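Local coordinates for plasmin and fibronectin-binding protein A (Streptococcus pneumoniae, PDB 4MR0) that acts as a fibronectin-dependent adhesin and invasin on the pneumococcal surface, binding human fibronectin, plasmin, plasminogen and serum albumin, at residues L166-H171 and P210-S215; V379-F384 and D426-V431. One frame throughout, in Å; residues are numbered along the deposited sequence.

Overall arrangement
Both contacts join successive turns of the parallel beta-helix that forms most of the modelled part of this surface adhesin, and they come in series: contact 1 closes before contact 2 opens. Their centres are 29 Å apart and their nearest atoms about 19 Å, so neither touches the other. Contact 1, near the N-terminal end and 23 Å from the chain centre, lies on the paired strands 170-174 and 211-217. Contact 2, 12 Å from the chain centre and more deeply buried, joins strand 377-381 and the residues after it to the loop before strand 431-440. One therefore links strand to strand, whereas the other bonds a loop to residues 381-384 through a buried asparagine.

Contact 1. Residues L166-H171 and P210-S215; sequences LKSHTH and PTEDIS
The carboxylate of Asp-213 reaches two histidines of the neighbouring segment. Its chi1 of -173° puts CG anti to the backbone N, on the side of the histidines; OD2 faces His-169 and OD1 faces His-171. His-169 ND1 donates to Asp-213 OD2 over 2.7 Å, on the anti lone pair. OD2 lies only 12° out of the imidazole plane and so meets the ring at its edge, while the carboxylate itself is turned 65° from the ring. His-171 turns its own edge to the same group, but its NE2 lies 3.4 Å from Asp-213 OD1, a weak bond although nearly straight. The negative charge may favour protonation of either ring.

Beside this cluster, the hydroxyl of Ser-168 accepts from Glu-212 N (OG to N 2.9 Å), and His-169 N returns a bond to Glu-212 O. The type II turn Lys-167 to Thr-170 is braced from within by Thr-170 OG1, which donates to Lys-167 O at 2.7 Å. Across from the turn, Ile-214 brings CG1 to 3.3 Å from Lys-167 O and sets CG2 4.0 Å from Leu-166 CD1. Leu-166 also rests on Phe-246, while Lys-167 NZ forms a salt bridge with Asp-140 of helix 132-143.

The backbones also pair: Ser-215 N donates to Thr-170 O (3.2 Å), and His-171 and Ser-215 form a parallel bridge. Since His-171 also bonds through its backbone to Gly-149 and Val-151, and Ile-214 to Asn-253, each strand is flanked by further turns, the stacked parallel arrangement of a right-handed beta-helix of the pectate lyase-like class.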
# COMPACT_ATOMS: atom_id res chain seq x y z
N LEU A 166 21.09 -0.62 -8.47
CA LEU A 166 21.13 0.83 -8.60
C LEU A 166 22.27 1.30 -7.71
O LEU A 166 22.59 0.66 -6.71
CB LEU A 166 19.80 1.43 -8.14
CG LEU A 166 18.59 0.92 -8.93
CD1 LEU A 166 17.31 1.49 -8.32
CD2 LEU A 166 18.71 1.32 -10.40
N LYS A 167 22.88 2.42 -8.07
CA LYS A 167 23.99 2.95 -7.28
C LYS A 167 23.70 4.40 -6.95
O LYS A 167 22.87 5.04 -7.59
CB LYS A 167 25.30 2.85 -8.06
CG LYS A 167 25.67 1.45 -8.54
CD LYS A 167 26.07 0.53 -7.40
CE LYS A 167 26.55 -0.82 -7.91
NZ LYS A 167 27.80 -0.70 -8.73
N SER A 168 24.40 4.92 -5.95
CA SER A 168 24.23 6.30 -5.55
C SER A 168 24.56 7.28 -6.67
O SER A 168 25.48 7.05 -7.46
CB SER A 168 25.13 6.63 -4.35
OG SER A 168 24.64 6.02 -3.16
N HIS A 169 23.79 8.35 -6.73
CA HIS A 169 23.96 9.41 -7.72
C HIS A 169 23.78 8.98 -9.17
O HIS A 169 24.45 9.49 -10.07
CB HIS A 169 25.32 10.08 -7.51
CG HIS A 169 25.53 10.59 -6.12
ND1 HIS A 169 24.76 11.58 -5.57
CD2 HIS A 169 26.39 10.19 -5.15
CE1 HIS A 169 25.13 11.78 -4.31
NE2 HIS A 169 26.12 10.95 -4.03
N THR A 170 22.88 8.03 -9.41
CA THR A 170 22.61 7.58 -10.77
C THR A 170 21.16 7.95 -11.07
O THR A 170 20.30 7.89 -10.19
CB THR A 170 22.82 6.06 -10.96
OG1 THR A 170 21.94 5.34 -10.09
CG2 THR A 170 24.26 5.68 -10.66
N HIS A 171 20.89 8.33 -12.32
CA HIS A 171 19.55 8.73 -12.72
C HIS A 171 19.17 8.10 -14.05
O HIS A 171 19.70 8.48 -15.10
CB HIS A 171 19.48 10.25 -12.79
CG HIS A 171 20.07 10.93 -11.59
ND1 HIS A 171 21.40 11.32 -11.54
CD2 HIS A 171 19.56 11.18 -10.37
CE1 HIS A 171 21.67 11.78 -10.33
NE2 HIS A 171 20.57 11.71 -9.60
N PRO A 210 24.50 2.53 3.24
CA PRO A 210 23.59 3.58 2.78
C PRO A 210 23.85 4.02 1.34
O PRO A 210 25.00 4.06 0.90
CB PRO A 210 23.82 4.71 3.79
CG PRO A 210 25.26 4.53 4.15
CD PRO A 210 25.37 3.03 4.32
N THR A 211 22.78 4.32 0.62
CA THR A 211 22.88 4.79 -0.76
C THR A 211 21.98 6.01 -0.83
O THR A 211 21.16 6.24 0.07
CB THR A 211 22.37 3.74 -1.78
OG1 THR A 211 21.05 3.31 -1.41
CG2 THR A 211 23.31 2.55 -1.83
N GLU A 212 22.13 6.81 -1.87
CA GLU A 212 21.32 8.01 -1.96
C GLU A 212 21.35 8.67 -3.33
O GLU A 212 22.21 8.38 -4.17
CB GLU A 212 21.79 9.03 -0.91
CG GLU A 212 23.14 9.65 -1.22
CD GLU A 212 23.59 10.63 -0.15
OE1 GLU A 212 24.22 10.19 0.84
OE2 GLU A 212 23.30 11.84 -0.28
N ASP A 213 20.39 9.57 -3.53
CA ASP A 213 20.28 10.33 -4.77
C ASP A 213 20.16 9.42 -5.98
O ASP A 213 21.03 9.40 -6.86
CB ASP A 213 21.50 11.25 -4.89
CG ASP A 213 21.39 12.21 -6.05
OD1 ASP A 213 20.26 12.65 -6.36
OD2 ASP A 213 22.45 12.53 -6.64
N ILE A 214 19.07 8.66 -6.02
CA ILE A 214 18.81 7.74 -7.12
C ILE A 214 17.45 8.08 -7.72
O ILE A 214 16.49 8.29 -6.98
CB ILE A 214 18.77 6.27 -6.62
CG1 ILE A 214 20.12 5.89 -6.00
CG2 ILE A 214 18.44 5.33 -7.77
CD1 ILE A 214 20.10 4.58 -5.25
N SER A 215 17.37 8.16 -9.04
CA SER A 215 16.10 8.45 -9.68
C SER A 215 15.88 7.50 -10.85
O SER A 215 16.84 7.05 -11.49
CB SER A 215 16.03 9.91 -10.15
OG SER A 215 17.00 10.20 -11.14

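Contact 2. Residues V379-F384 and D426-V431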
# COMPACT_ATOMS: atom_id res chain seq x y z
N VAL A 379 -5.34 0.97 0.86
CA VAL A 379 -4.32 1.25 1.87
C VAL A 379 -4.58 0.45 3.14
O VAL A 379 -5.64 0.57 3.74
CB VAL A 379 -4.32 2.77 2.23
CG1 VAL A 379 -3.28 3.07 3.30
CG2 VAL A 379 -4.07 3.60 0.97
N ARG A 380 -3.61 -0.37 3.54
CA ARG A 380 -3.75 -1.18 4.75
C ARG A 380 -2.40 -1.26 5.44
O ARG A 380 -1.40 -1.62 4.82
CB ARG A 380 -4.26 -2.58 4.41
CG ARG A 380 -4.24 -3.55 5.59
CD ARG A 380 -4.97 -4.84 5.24
NE ARG A 380 -4.95 -5.82 6.33
CZ ARG A 380 -3.97 -6.69 6.54
NH1 ARG A 380 -2.90 -6.70 5.75
NH2 ARG A 380 -4.06 -7.55 7.55
N PHE A 381 -2.37 -0.96 6.73
CA PHE A 381 -1.10 -0.98 7.45
C PHE A 381 -1.23 -1.07 8.97
O PHE A 381 -2.27 -0.74 9.54
CB PHE A 381 -0.33 0.31 7.13
CG PHE A 381 -1.06 1.57 7.52
CD1 PHE A 381 -2.01 2.14 6.67
CD2 PHE A 381 -0.84 2.16 8.76
CE1 PHE A 381 -2.73 3.28 7.05
CE2 PHE A 381 -1.56 3.31 9.15
CZ PHE A 381 -2.51 3.86 8.29
N THR A 382 -0.15 -1.53 9.59
CA THR A 382 -0.05 -1.61 11.04
C THR A 382 1.37 -1.13 11.34
O THR A 382 2.30 -1.47 10.62
CB THR A 382 -0.22 -3.06 11.60
OG1 THR A 382 -0.08 -3.04 13.03
CG2 THR A 382 0.82 -4.01 11.02
N GLY A 383 1.53 -0.32 12.38
CA GLY A 383 2.86 0.16 12.71
C GLY A 383 3.36 1.39 11.97
O GLY A 383 4.54 1.48 11.66
N PHE A 384 2.47 2.34 11.66
CA PHE A 384 2.87 3.59 11.00
C PHE A 384 2.61 4.74 11.98
O PHE A 384 1.72 4.64 12.82
CB PHE A 384 2.04 3.86 9.74
CG PHE A 384 2.50 3.12 8.50
CD1 PHE A 384 3.54 2.20 8.56
CD2 PHE A 384 1.85 3.33 7.29
CE1 PHE A 384 3.93 1.49 7.42
CE2 PHE A 384 2.23 2.63 6.14
CZ PHE A 384 3.27 1.71 6.21
N ASP A 426 3.82 -0.40 19.40
CA ASP A 426 3.60 0.99 19.04
C ASP A 426 2.62 0.95 17.87
O ASP A 426 3.02 1.08 16.71
CB ASP A 426 4.93 1.63 18.60
CG ASP A 426 4.82 3.13 18.39
OD1 ASP A 426 3.71 3.69 18.52
OD2 ASP A 426 5.86 3.76 18.08
N LEU A 427 1.34 0.75 18.18
CA LEU A 427 0.31 0.68 17.15
C LEU A 427 0.10 2.04 16.48
O LEU A 427 0.55 3.07 16.99
CB LEU A 427 -1.00 0.17 17.75
CG LEU A 427 -0.87 -1.19 18.47
CD1 LEU A 427 -2.18 -1.51 19.18
CD2 LEU A 427 -0.52 -2.29 17.46
N ASN A 428 -0.59 2.04 15.35
CA ASN A 428 -0.86 3.25 14.58
C ASN A 428 -1.25 4.48 15.39
O ASN A 428 -2.16 4.43 16.22
CB ASN A 428 -1.97 3.00 13.54
CG ASN A 428 -1.58 1.97 12.50
OD1 ASN A 428 -0.45 1.94 12.02
ND2 ASN A 428 -2.54 1.12 12.12
N LYS A 429 -0.59 5.61 15.12
CA LYS A 429 -0.90 6.87 15.79
C LYS A 429 -0.73 8.01 14.79
O LYS A 429 0.08 7.92 13.86
CB LYS A 429 0.03 7.11 16.98
CG LYS A 429 -0.14 6.13 18.12
CD LYS A 429 0.88 6.38 19.22
CE LYS A 429 0.89 5.23 20.22
NZ LYS A 429 1.24 3.95 19.52
N GLN A 430 -1.50 9.08 14.98
CA GLN A 430 -1.41 10.24 14.10
C GLN A 430 -1.73 9.84 12.66
O GLN A 430 -0.89 9.98 11.77
CB GLN A 430 -0.02 10.86 14.19
CG GLN A 430 0.33 11.39 15.57
CD GLN A 430 1.80 11.76 15.71
OE1 GLN A 430 2.56 11.09 16.40
NE2 GLN A 430 2.20 12.84 15.04
N VAL A 431 -2.94 9.35 12.45
CA VAL A 431 -3.36 8.97 11.12
C VAL A 431 -4.47 9.91 10.68
O VAL A 431 -5.46 10.09 11.39
CB VAL A 431 -3.91 7.52 11.07
CG1 VAL A 431 -4.41 7.20 9.67
CG2 VAL A 431 -2.82 6.53 11.49
O HOH W 1 -0.93 -0.60 14.40
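Asn-428 extends its side-chain amide to the backbone of residues 381-384 and works as donor and acceptor at once. Its OD1 receives Phe-384 N at 3.0 Å, nearly in line with the side-chain C=O (angle 162°), while ND2 gives a hydrogen to Phe-381 O over 3.2 Å. That donor stands above the carbonyl plane of Phe-381, yet the acceptor lies close to the plane of the amide. With both ends engaged, the amide's rotation is fixed.

The ring of Phe-381 crosses the amide obliquely, their planes 63° apart, and its edge approaches Asn-428 OD1, with CD2 at 3.3 Å. At the tip of the ring, CZ meets Val-431 CG1 at 4.1 Å; Val-387 and Ile-389 also touch the Phe-381 side chain.

Farther out, a water accepts from both Gly-383 N and Asn-428 N (water oxygen to Asn-428 N 2.8 Å), tying the two backbones together. Gly-383 has a positive phi, and its backbone is so turned that a CB would press on the preceding carbonyl oxygen. Within the loop, Lys-429 NZ forms a salt bridge with Asp-426 OD1 (2.7 Å) and also bonds to Leu-427 O and Lys-460 O. Asn-428, two residues before the corner at Gln-430, thus bonds to main-chain atoms where repeat PbH1 3 ends, and the contact joins adjacent turns of the parallel beta-helix.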